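Local coordinates for protein Old Yellow Enzyme (Pichia, PDB 6AGZ) that probably uses bound flavin mononucleotide to reduce the carbon-carbon double bond of enone substrates, with hydride taken from a nicotinamide cofactor, at residues P73-Y78 / K165-N170; P33-R38 / Q110-G115; E58-L63 / D351-L356. All coordinates share one frame; numbering follows the deposited sequence.

The three contacts lie within one eight-stranded parallel barrel. Contacts 1 and 2 adjoin, their centres 12 Å apart: the backbone O of Phe75 probably accepts a hydrogen bond from Leu114 N at 2.8 Å, so the loop after strand 63-70 meets the end of strand 106-112. In contact 2 the loop after the first strand and the end of the third both bond to the flavin. Contact 3, centred 23 Å from contact 2 and 32 Å from contact 1, ties the turn before the second strand to helix 352-358, second after the eighth strand. Along the chain contact 1 is nested inside contact 3, whereas contact 2 crosses both. Together they join parts around the cofactor's barrel.

Contact 1: residues P73-Y78 / K165-N170; sequences PQFGLY and KKDYVN
Phe75 and Tyr168 form a buried edge-to-face aromatic contact, joining the loop after strand 63-70 to helix 158-179 on the outside of the barrel. The edge of the Phe75 ring dips toward the Tyr168 face, with CE2 of Phe75 lying 3.5 Å above the middle of that ring. The centroids are 4.7 Å apart and the planes are inclined at 53°, well short of a perpendicular T. Phenylalanine suits this place because it brings a flat apolar group out from a short 3-10 turn. Its CG stands opposite the carbonyl carbon (chi1 -79°), which sends the ring across to the helix.

One residue earlier on the helix, Asp167 adds an apolar touch: its CB lies 3.5 Å from CE1 of Phe75. The aspartate thus offers its methylene group to the ring, while its OD1 is hydrogen-bonded to Gln163 one turn back. No hydrogen bond crosses between the two segments, so shape and ring electrostatics do the work. Asn113 touches the side chains of both aromatic residues, and helix 218-231 also touches Tyr168. This is packing of a beta-alpha loop against an outer helix, as belongs to the TIM barrel.

Contact 2: residues P33-R38 / Q110-G115; sequences PTTRFR and QLWNLG. With FMN (flavin mononucleotide), chain C.
Gln110 packs against Pro33 where the loop after strand 29-31 comes up to strand 106-112 at the FMN pocket of the TIM barrel. From that strand the glutamine reaches inward, its CG opposite the backbone N (chi1 -170°) and the chain extended, so that its amide reads the pyrimidine part of the flavin. FMN N3 donates to OE1 of Gln110, and NE2 of Gln110 donates to FMN O2 at 2.9 Å in a nearly straight bond (169°). A primary amide suits this task, since it matches one donor and one acceptor at once. Pro33 crosses it at about a right angle, its CB 3.2 Å from OE1 of Gln110; the proline backbone O also accepts a hydrogen bond from the ribityl hydroxyl O2' of FMN.

Leu111 instead packs on Tyr168 and Ala171 of helix 158-179, as an apolar residue on the outer side of the strand should.

Trp112 returns to the pocket side, its CH2 3.8 Å from OG1 of Thr35. That hydroxyl donates a short bond, 2.6 Å, to FMN O4. Drawing on this carbonyl oxygen would be expected to stabilise negative charge on the reduced flavin. Gly318, Arg239, Ser343 and Arg344 supply further hydrogen bonds to the cofactor.

Past the strand, Leu114 folds back over one face of the indole, with CD2 of Leu114 lying 3.4 Å from the plane of the Trp112 ring, over its centre.

Contact 3: residues E58-L63 / D351-L356; sequences ENNGGL and DLPNRL
Asn60 and Pro353 make the main van der Waals contact between the turn before strand 63-70 and the first turn of helix 352-358. CG of Pro353 sits 3.5 Å from CG of Asn60 and almost as near to both heteroatoms of that amide, so the proline ring presses on the flat of the group. Proline suits the opening turn of a helix, where its missing N-H costs no helical hydrogen bond. Next to this pair, CB of Asn59 touches ND2 of Asn354 at 3.5 Å; their amide planes are only 22° apart, yet no hydrogen bond links them.

The polar bridge across the contact runs through a water. It donates to O of Asn59 at 3.3 Å and accepts a weak bond from N of Asn354, near the start of the helix. Asn59 has left-handed backbone angles (phi 56°, psi 35°), which asparagine tolerates better than most residues.

Other hydrogen bonds fix each side. OD1 of Asn60 accepts a weak bond from N of Gly62 and a further one from Asn27, while ND2 of Asn60 binds the backbone O of Arg56; bonds at both ends should limit rotation of the amide whose face meets the proline. Gly61, with positive phi, lets the chain turn into the strand.

A salt bridge joins the residue before the helix to its first turn. Arg355 approaches Asp351 side-on, with NE 2.9 Å and NH2 3.1 Å from the same OD1 of Asp351; OD2 of Asp351 accepts a hydrogen bond from the backbone N of Tyr385.

Around the contact, Phe346 of helix 344-348 packs on both Asn60 and Pro353, and Leu29 of strand 29-31 touches Pro353 and Leu356, so helix 352-358 lies against the barrel where its first strand begins.

Contact 1: residues P73-Y78 / K165-N170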
loop_
_atom_site.group_PDB
_atom_site.type_symbol
_atom_site.label_atom_id
_atom_site.label_comp_id
_atom_site.label_asym_id
_atom_site.label_seq_id
_atom_site.Cartn_x
_atom_site.Cartn_y
_atom_site.Cartn_z
ATOM N N PRO A 73 16.687 -22.319 -21.752
ATOM C CA PRO A 73 15.632 -23.258 -22.174
ATOM C C PRO A 73 14.614 -23.566 -21.087
ATOM O O PRO A 73 13.417 -23.671 -21.382
ATOM C CB PRO A 73 16.429 -24.504 -22.579
ATOM C CG PRO A 73 17.720 -23.959 -23.067
ATOM C CD PRO A 73 18.022 -22.766 -22.193
ATOM N N GLN A 74 15.052 -23.704 -19.833
ATOM C CA GLN A 74 14.118 -23.964 -18.744
ATOM C C GLN A 74 13.204 -22.775 -18.472
ATOM O O GLN A 74 12.127 -22.955 -17.891
ATOM C CB GLN A 74 14.888 -24.346 -17.476
ATOM C CG GLN A 74 14.018 -24.828 -16.321
ATOM C CD GLN A 74 13.263 -26.103 -16.647
ATOM O OE1 GLN A 74 13.855 -27.175 -16.768
ATOM N NE2 GLN A 74 11.948 -25.991 -16.792
ATOM N N PHE A 75 13.596 -21.569 -18.892
ATOM C CA PHE A 75 12.748 -20.396 -18.712
ATOM C C PHE A 75 11.533 -20.399 -19.632
ATOM O O PHE A 75 10.604 -19.617 -19.399
ATOM C CB PHE A 75 13.552 -19.111 -18.941
ATOM C CG PHE A 75 14.411 -18.703 -17.769
ATOM C CD1 PHE A 75 14.928 -19.647 -16.897
ATOM C CD2 PHE A 75 14.694 -17.365 -17.544
ATOM C CE1 PHE A 75 15.714 -19.263 -15.825
ATOM C CE2 PHE A 75 15.477 -16.975 -16.475
ATOM C CZ PHE A 75 15.988 -17.924 -15.614
ATOM N N GLY A 76 11.511 -21.246 -20.656
ATOM C CA GLY A 76 10.404 -21.285 -21.594
ATOM C C GLY A 76 9.381 -22.361 -21.279
ATOM O O GLY A 76 9.229 -22.752 -20.121
ATOM N N LEU A 77 8.675 -22.845 -22.300
ATOM C CA LEU A 77 8.875 -22.405 -23.679
ATOM C C LEU A 77 7.558 -22.149 -24.408
ATOM O O LEU A 77 6.534 -22.758 -24.102
ATOM C CB LEU A 77 9.676 -23.451 -24.465
ATOM C CG LEU A 77 11.152 -23.700 -24.149
ATOM C CD1 LEU A 77 11.603 -25.007 -24.778
ATOM C CD2 LEU A 77 12.002 -22.546 -24.651
ATOM N N TYR A 78 7.602 -21.235 -25.374
ATOM C CA TYR A 78 6.570 -21.083 -26.387
ATOM C C TYR A 78 7.226 -21.205 -27.754
ATOM O O TYR A 78 8.378 -20.800 -27.939
ATOM C CB TYR A 78 5.844 -19.732 -26.279
ATOM C CG TYR A 78 4.999 -19.564 -25.035
ATOM C CD1 TYR A 78 4.241 -20.616 -24.535
ATOM C CD2 TYR A 78 4.957 -18.348 -24.364
ATOM C CE1 TYR A 78 3.468 -20.460 -23.399
ATOM C CE2 TYR A 78 4.187 -18.184 -23.230
ATOM C CZ TYR A 78 3.444 -19.242 -22.751
ATOM O OH TYR A 78 2.678 -19.081 -21.621
ATOM N N LYS A 165 18.288 -18.639 -10.427
ATOM C CA LYS A 165 19.055 -17.426 -10.153
ATOM C C LYS A 165 20.284 -17.335 -11.052
ATOM O O LYS A 165 20.519 -16.309 -11.709
ATOM C CB LYS A 165 19.455 -17.393 -8.678
ATOM C CG LYS A 165 18.283 -17.569 -7.725
ATOM C CD LYS A 165 18.725 -18.166 -6.400
ATOM C CE LYS A 165 19.022 -17.083 -5.379
ATOM N NZ LYS A 165 19.520 -17.655 -4.098
ATOM N N LYS A 166 21.076 -18.413 -11.105
ATOM C CA LYS A 166 22.270 -18.412 -11.946
ATOM C C LYS A 166 21.921 -18.160 -13.409
ATOM O O LYS A 166 22.649 -17.453 -14.117
ATOM C CB LYS A 166 23.021 -19.733 -11.788
ATOM C CG LYS A 166 23.490 -20.009 -10.368
ATOM C CD LYS A 166 24.269 -21.311 -10.278
ATOM C CE LYS A 166 24.662 -21.618 -8.841
ATOM N NZ LYS A 166 25.165 -23.011 -8.684
ATOM N N ASP A 167 20.803 -18.722 -13.878
ATOM C CA ASP A 167 20.386 -18.505 -15.259
ATOM C C ASP A 167 20.013 -17.048 -15.502
ATOM O O ASP A 167 20.320 -16.494 -16.564
ATOM C CB ASP A 167 19.213 -19.421 -15.609
ATOM C CG ASP A 167 19.613 -20.880 -15.696
ATOM O OD1 ASP A 167 20.828 -21.165 -15.748
ATOM O OD2 ASP A 167 18.709 -21.742 -15.716
ATOM N N TYR A 168 19.337 -16.417 -14.537
ATOM C CA TYR A 168 19.059 -14.989 -14.654
ATOM C C TYR A 168 20.349 -14.186 -14.761
ATOM O O TYR A 168 20.445 -13.258 -15.575
ATOM C CB TYR A 168 18.232 -14.506 -13.463
ATOM C CG TYR A 168 16.735 -14.571 -13.664
ATOM C CD1 TYR A 168 15.970 -15.541 -13.029
ATOM C CD2 TYR A 168 16.084 -13.655 -14.481
ATOM C CE1 TYR A 168 14.600 -15.599 -13.203
ATOM C CE2 TYR A 168 14.713 -13.706 -14.664
ATOM C CZ TYR A 168 13.976 -14.680 -14.022
ATOM O OH TYR A 168 12.612 -14.736 -14.198
ATOM N N VAL A 169 21.352 -14.528 -13.948
ATOM C CA VAL A 169 22.625 -13.809 -14.003
ATOM C C VAL A 169 23.275 -13.979 -15.372
ATOM O O VAL A 169 23.745 -13.009 -15.983
ATOM C CB VAL A 169 23.557 -14.279 -12.873
ATOM C CG1 VAL A 169 24.928 -13.633 -13.013
ATOM C CG2 VAL A 169 22.948 -13.957 -11.522
ATOM N N ASN A 170 23.307 -15.215 -15.876
ATOM C CA ASN A 170 23.940 -15.477 -17.166
ATOM C C ASN A 170 23.224 -14.749 -18.298
ATOM O O ASN A 170 23.870 -14.169 -19.181
ATOM C CB ASN A 170 23.982 -16.981 -17.430
ATOM C CG ASN A 170 24.493 -17.317 -18.818
ATOM O OD1 ASN A 170 25.670 -17.127 -19.122
ATOM N ND2 ASN A 170 23.607 -17.825 -19.668
#

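Contact 2: residues P33-R38 / Q110-G115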
loop_
_atom_site.group_PDB
_atom_site.type_symbol
_atom_site.label_atom_id
_atom_site.label_comp_id
_atom_site.label_asym_id
_atom_site.label_seq_id
_atom_site.Cartn_x
_atom_site.Cartn_y
_atom_site.Cartn_z
ATOM N N PRO A 33 7.552 -4.154 -23.605
ATOM C CA PRO A 33 7.760 -5.504 -24.143
ATOM C C PRO A 33 6.478 -6.045 -24.755
ATOM O O PRO A 33 5.418 -6.031 -24.129
ATOM C CB PRO A 33 8.190 -6.314 -22.913
ATOM C CG PRO A 33 7.714 -5.519 -21.738
ATOM C CD PRO A 33 7.829 -4.091 -22.160
ATOM N N THR A 34 6.578 -6.509 -26.001
ATOM C CA THR A 34 5.415 -6.983 -26.746
ATOM C C THR A 34 5.786 -8.277 -27.458
ATOM O O THR A 34 6.541 -8.258 -28.435
ATOM C CB THR A 34 4.929 -5.929 -27.741
ATOM O OG1 THR A 34 4.741 -4.682 -27.060
ATOM C CG2 THR A 34 3.611 -6.360 -28.365
ATOM N N THR A 35 5.247 -9.390 -26.972
ATOM C CA THR A 35 5.529 -10.696 -27.552
ATOM C C THR A 35 4.849 -10.832 -28.910
ATOM O O THR A 35 3.656 -10.545 -29.049
ATOM C CB THR A 35 5.052 -11.799 -26.607
ATOM O OG1 THR A 35 5.858 -11.797 -25.420
ATOM C CG2 THR A 35 5.135 -13.159 -27.278
ATOM N N ARG A 36 5.611 -11.277 -29.913
ATOM C CA ARG A 36 5.096 -11.419 -31.271
ATOM C C ARG A 36 5.365 -12.774 -31.911
ATOM O O ARG A 36 4.703 -13.099 -32.904
ATOM C CB ARG A 36 5.676 -10.325 -32.183
ATOM C CG ARG A 36 5.434 -8.904 -31.695
ATOM C CD ARG A 36 3.950 -8.600 -31.554
ATOM N NE ARG A 36 3.217 -8.846 -32.791
ATOM C CZ ARG A 36 3.153 -7.989 -33.805
ATOM N NH1 ARG A 36 3.784 -6.825 -33.733
ATOM N NH2 ARG A 36 2.460 -8.297 -34.893
ATOM N N PHE A 37 6.312 -13.564 -31.396
ATOM C CA PHE A 37 6.597 -14.912 -31.898
ATOM C C PHE A 37 7.056 -14.887 -33.357
ATOM O O PHE A 37 6.571 -15.647 -34.199
ATOM C CB PHE A 37 5.387 -15.833 -31.726
ATOM C CG PHE A 37 5.018 -16.089 -30.295
ATOM C CD1 PHE A 37 5.995 -16.367 -29.353
ATOM C CD2 PHE A 37 3.694 -16.046 -29.890
ATOM C CE1 PHE A 37 5.656 -16.604 -28.034
ATOM C CE2 PHE A 37 3.349 -16.279 -28.572
ATOM C CZ PHE A 37 4.331 -16.560 -27.643
ATOM N N ARG A 38 8.011 -14.005 -33.654
ATOM C CA ARG A 38 8.624 -13.941 -34.975
ATOM C C ARG A 38 10.075 -14.412 -34.960
ATOM O O ARG A 38 10.845 -14.070 -35.864
ATOM C CB ARG A 38 8.525 -12.528 -35.550
ATOM C CG ARG A 38 7.349 -12.322 -36.499
ATOM C CD ARG A 38 6.015 -12.355 -35.769
ATOM N NE ARG A 38 4.904 -11.974 -36.638
ATOM C CZ ARG A 38 3.680 -11.686 -36.207
ATOM N NH1 ARG A 38 3.404 -11.730 -34.911
ATOM N NH2 ARG A 38 2.730 -11.352 -37.070
ATOM N N GLN A 110 13.685 -7.428 -21.883
ATOM C CA GLN A 110 12.931 -8.035 -20.797
ATOM C C GLN A 110 13.202 -9.534 -20.778
ATOM O O GLN A 110 13.136 -10.195 -21.819
ATOM C CB GLN A 110 11.433 -7.767 -20.946
ATOM C CG GLN A 110 10.625 -8.176 -19.724
ATOM C CD GLN A 110 9.133 -8.214 -19.989
ATOM O OE1 GLN A 110 8.683 -8.796 -20.973
ATOM N NE2 GLN A 110 8.358 -7.592 -19.108
ATOM N N LEU A 111 13.512 -10.064 -19.598
ATOM C CA LEU A 111 13.799 -11.482 -19.428
ATOM C C LEU A 111 12.545 -12.214 -18.968
ATOM O O LEU A 111 11.905 -11.806 -17.994
ATOM C CB LEU A 111 14.932 -11.697 -18.425
ATOM C CG LEU A 111 16.324 -11.242 -18.863
ATOM C CD1 LEU A 111 17.365 -11.646 -17.826
ATOM C CD2 LEU A 111 16.675 -11.799 -20.235
ATOM N N TRP A 112 12.214 -13.301 -19.659
ATOM C CA TRP A 112 10.981 -14.041 -19.434
ATOM C C TRP A 112 11.273 -15.356 -18.724
ATOM O O TRP A 112 12.305 -15.989 -18.965
ATOM C CB TRP A 112 10.276 -14.324 -20.764
ATOM C CG TRP A 112 8.776 -14.321 -20.696
ATOM C CD1 TRP A 112 7.999 -14.055 -19.607
ATOM C CD2 TRP A 112 7.875 -14.591 -21.776
ATOM N NE1 TRP A 112 6.668 -14.141 -19.943
ATOM C CE2 TRP A 112 6.566 -14.465 -21.270
ATOM C CE3 TRP A 112 8.049 -14.914 -23.125
ATOM C CZ2 TRP A 112 5.439 -14.665 -22.063
ATOM C CZ3 TRP A 112 6.929 -15.110 -23.910
ATOM C CH2 TRP A 112 5.642 -14.985 -23.377
ATOM N N ASN A 113 10.357 -15.758 -17.846
ATOM C CA ASN A 113 10.389 -17.085 -17.239
ATOM C C ASN A 113 8.947 -17.519 -17.039
ATOM O O ASN A 113 8.209 -16.883 -16.280
ATOM C CB ASN A 113 11.152 -17.086 -15.912
ATOM C CG ASN A 113 11.510 -18.486 -15.446
ATOM O OD1 ASN A 113 10.795 -19.450 -15.725
ATOM N ND2 ASN A 113 12.625 -18.606 -14.738
ATOM N N LEU A 114 8.551 -18.599 -17.715
ATOM C CA LEU A 114 7.134 -18.927 -17.832
ATOM C C LEU A 114 6.587 -19.602 -16.581
ATOM O O LEU A 114 5.493 -19.258 -16.119
ATOM C CB LEU A 114 6.908 -19.812 -19.057
ATOM C CG LEU A 114 7.245 -19.157 -20.398
ATOM C CD1 LEU A 114 6.830 -20.043 -21.560
ATOM C CD2 LEU A 114 6.582 -17.795 -20.499
ATOM N N GLY A 115 7.317 -20.563 -16.022
ATOM C CA GLY A 115 6.773 -21.303 -14.897
ATOM C C GLY A 115 5.618 -22.183 -15.337
ATOM O O GLY A 115 5.670 -22.846 -16.378
HETATM N N1 FMN C . 3.989 -7.287 -21.418
HETATM C C2 FMN C . 5.147 -7.835 -20.899
HETATM O O2 FMN C . 5.568 -7.460 -19.805
HETATM N N3 FMN C . 5.834 -8.803 -21.602
HETATM C C4 FMN C . 5.364 -9.225 -22.827
HETATM O O4 FMN C . 5.971 -10.087 -23.461
HETATM C C4A FMN C . 4.200 -8.676 -23.350
HETATM N N5 FMN C . 3.734 -9.100 -24.572
HETATM C C5A FMN C . 2.583 -8.558 -25.099
HETATM C C6 FMN C . 2.119 -8.992 -26.334
HETATM C C7 FMN C . 0.959 -8.452 -26.872
HETATM C C7M FMN C . 0.462 -8.920 -28.206
HETATM C C8 FMN C . 0.259 -7.478 -26.174
HETATM C C8M FMN C . -0.996 -6.893 -26.754
HETATM C C9 FMN C . 0.721 -7.046 -24.938
HETATM C C9A FMN C . 1.886 -7.582 -24.396
HETATM N N10 FMN C . 2.351 -7.156 -23.164
HETATM C C10 FMN C . 3.508 -7.703 -22.642
HETATM C "C1'" FMN C . 1.609 -6.093 -22.404
HETATM C "C2'" FMN C . 2.083 -4.734 -22.928
HETATM O "O2'" FMN C . 3.463 -4.594 -22.671
HETATM C "C3'" FMN C . 1.319 -3.555 -22.328
HETATM O "O3'" FMN C . 1.545 -3.490 -20.938
HETATM C "C4'" FMN C . -0.176 -3.667 -22.613
HETATM O "O4'" FMN C . -0.376 -3.975 -23.974
HETATM C "C5'" FMN C . -0.911 -2.371 -22.294
HETATM O "O5'" FMN C . -0.314 -1.305 -22.998
HETATM P P FMN C . -1.087 -0.619 -24.232
HETATM O O1P FMN C . -2.472 -0.216 -23.784
HETATM O O2P FMN C . -0.333 0.605 -24.693
HETATM O O3P FMN C . -1.180 -1.610 -25.367
#

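Contact 3: residues E58-L63 / D351-L356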
loop_
_atom_site.group_PDB
_atom_site.type_symbol
_atom_site.label_atom_id
_atom_site.label_comp_id
_atom_site.label_asym_id
_atom_site.label_seq_id
_atom_site.Cartn_x
_atom_site.Cartn_y
_atom_site.Cartn_z
ATOM N N GLU A 58 14.014 4.362 -35.544
ATOM C CA GLU A 58 14.233 5.494 -36.432
ATOM C C GLU A 58 13.394 6.689 -35.993
ATOM O O GLU A 58 12.213 6.551 -35.660
ATOM C CB GLU A 58 13.883 5.106 -37.869
ATOM C CG GLU A 58 14.134 6.188 -38.907
ATOM C CD GLU A 58 13.556 5.830 -40.264
ATOM O OE1 GLU A 58 12.469 5.214 -40.302
ATOM O OE2 GLU A 58 14.189 6.156 -41.291
ATOM N N ASN A 59 14.019 7.869 -35.993
ATOM C CA ASN A 59 13.350 9.129 -35.655
ATOM C C ASN A 59 12.707 9.074 -34.270
ATOM O O ASN A 59 11.639 9.647 -34.043
ATOM C CB ASN A 59 12.307 9.504 -36.712
ATOM C CG ASN A 59 12.908 9.691 -38.091
ATOM O OD1 ASN A 59 14.016 10.208 -38.235
ATOM N ND2 ASN A 59 12.176 9.270 -39.116
ATOM N N ASN A 60 13.348 8.374 -33.332
ATOM C CA ASN A 60 12.761 8.197 -32.008
ATOM C C ASN A 60 13.602 8.812 -30.897
ATOM O O ASN A 60 13.120 9.705 -30.194
ATOM C CB ASN A 60 12.540 6.700 -31.747
ATOM C CG ASN A 60 11.687 6.434 -30.518
ATOM O OD1 ASN A 60 11.410 7.334 -29.726
ATOM N ND2 ASN A 60 11.268 5.184 -30.353
ATOM N N GLY A 61 14.853 8.383 -30.725
ATOM C CA GLY A 61 15.650 8.819 -29.596
ATOM C C GLY A 61 15.253 8.242 -28.254
ATOM O O GLY A 61 16.010 8.397 -27.287
ATOM N N GLY A 62 14.099 7.584 -28.154
ATOM C CA GLY A 62 13.595 7.070 -26.895
ATOM C C GLY A 62 14.036 5.648 -26.612
ATOM O O GLY A 62 15.010 5.143 -27.177
ATOM N N LEU A 63 13.298 4.993 -25.719
ATOM C CA LEU A 63 13.619 3.645 -25.268
ATOM C C LEU A 63 12.669 2.635 -25.896
ATOM O O LEU A 63 11.451 2.846 -25.915
ATOM C CB LEU A 63 13.547 3.540 -23.743
ATOM C CG LEU A 63 13.835 2.150 -23.166
ATOM C CD1 LEU A 63 15.290 1.762 -23.384
ATOM C CD2 LEU A 63 13.470 2.078 -21.689
ATOM N N ASP A 351 6.102 4.479 -36.948
ATOM C CA ASP A 351 6.504 5.862 -36.726
ATOM C C ASP A 351 5.655 6.543 -35.656
ATOM O O ASP A 351 5.379 7.743 -35.752
ATOM C CB ASP A 351 6.444 6.641 -38.041
ATOM C CG ASP A 351 5.075 6.590 -38.686
ATOM O OD1 ASP A 351 4.273 5.711 -38.304
ATOM O OD2 ASP A 351 4.798 7.425 -39.572
ATOM N N LEU A 352 5.236 5.794 -34.639
ATOM C CA LEU A 352 4.406 6.349 -33.572
ATOM C C LEU A 352 5.012 7.565 -32.876
ATOM O O LEU A 352 4.249 8.493 -32.558
ATOM C CB LEU A 352 4.091 5.250 -32.543
ATOM C CG LEU A 352 3.168 5.653 -31.387
ATOM C CD1 LEU A 352 1.758 5.894 -31.903
ATOM C CD2 LEU A 352 3.165 4.606 -30.282
ATOM N N PRO A 353 6.324 7.635 -32.599
ATOM C CA PRO A 353 6.855 8.856 -31.964
ATOM C C PRO A 353 6.560 10.129 -32.739
ATOM O O PRO A 353 6.175 11.137 -32.135
ATOM C CB PRO A 353 8.359 8.574 -31.883
ATOM C CG PRO A 353 8.448 7.099 -31.781
ATOM C CD PRO A 353 7.342 6.567 -32.645
ATOM N N ASN A 354 6.728 10.120 -34.062
ATOM C CA ASN A 354 6.466 11.331 -34.832
ATOM C C ASN A 354 4.975 11.623 -34.934
ATOM O O ASN A 354 4.575 12.795 -34.958
ATOM C CB ASN A 354 7.091 11.221 -36.221
ATOM C CG ASN A 354 8.592 11.429 -36.197
ATOM O OD1 ASN A 354 9.154 11.847 -35.183
ATOM N ND2 ASN A 354 9.249 11.155 -37.318
ATOM N N ARG A 355 4.138 10.583 -34.994
ATOM C CA ARG A 355 2.697 10.801 -35.074
ATOM C C ARG A 355 2.166 11.421 -33.787
ATOM O O ARG A 355 1.326 12.329 -33.824
ATOM C CB ARG A 355 1.970 9.488 -35.371
ATOM C CG ARG A 355 2.237 8.909 -36.755
ATOM C CD ARG A 355 1.132 7.958 -37.172
ATOM N NE ARG A 355 1.643 6.874 -38.007
ATOM C CZ ARG A 355 0.889 6.069 -38.750
ATOM N NH1 ARG A 355 -0.423 6.226 -38.763
ATOM N NH2 ARG A 355 1.458 5.112 -39.466
ATOM N N LEU A 356 2.635 10.934 -32.636
ATOM C CA LEU A 356 2.251 11.557 -31.375
ATOM C C LEU A 356 2.882 12.934 -31.223
ATOM O O LEU A 356 2.272 13.834 -30.634
ATOM C CB LEU A 356 2.637 10.654 -30.205
ATOM C CG LEU A 356 1.880 9.328 -30.124
ATOM C CD1 LEU A 356 2.332 8.524 -28.912
ATOM C CD2 LEU A 356 0.381 9.581 -30.079
HETATM O O HOH W 1 9.058 8.073 -35.263
#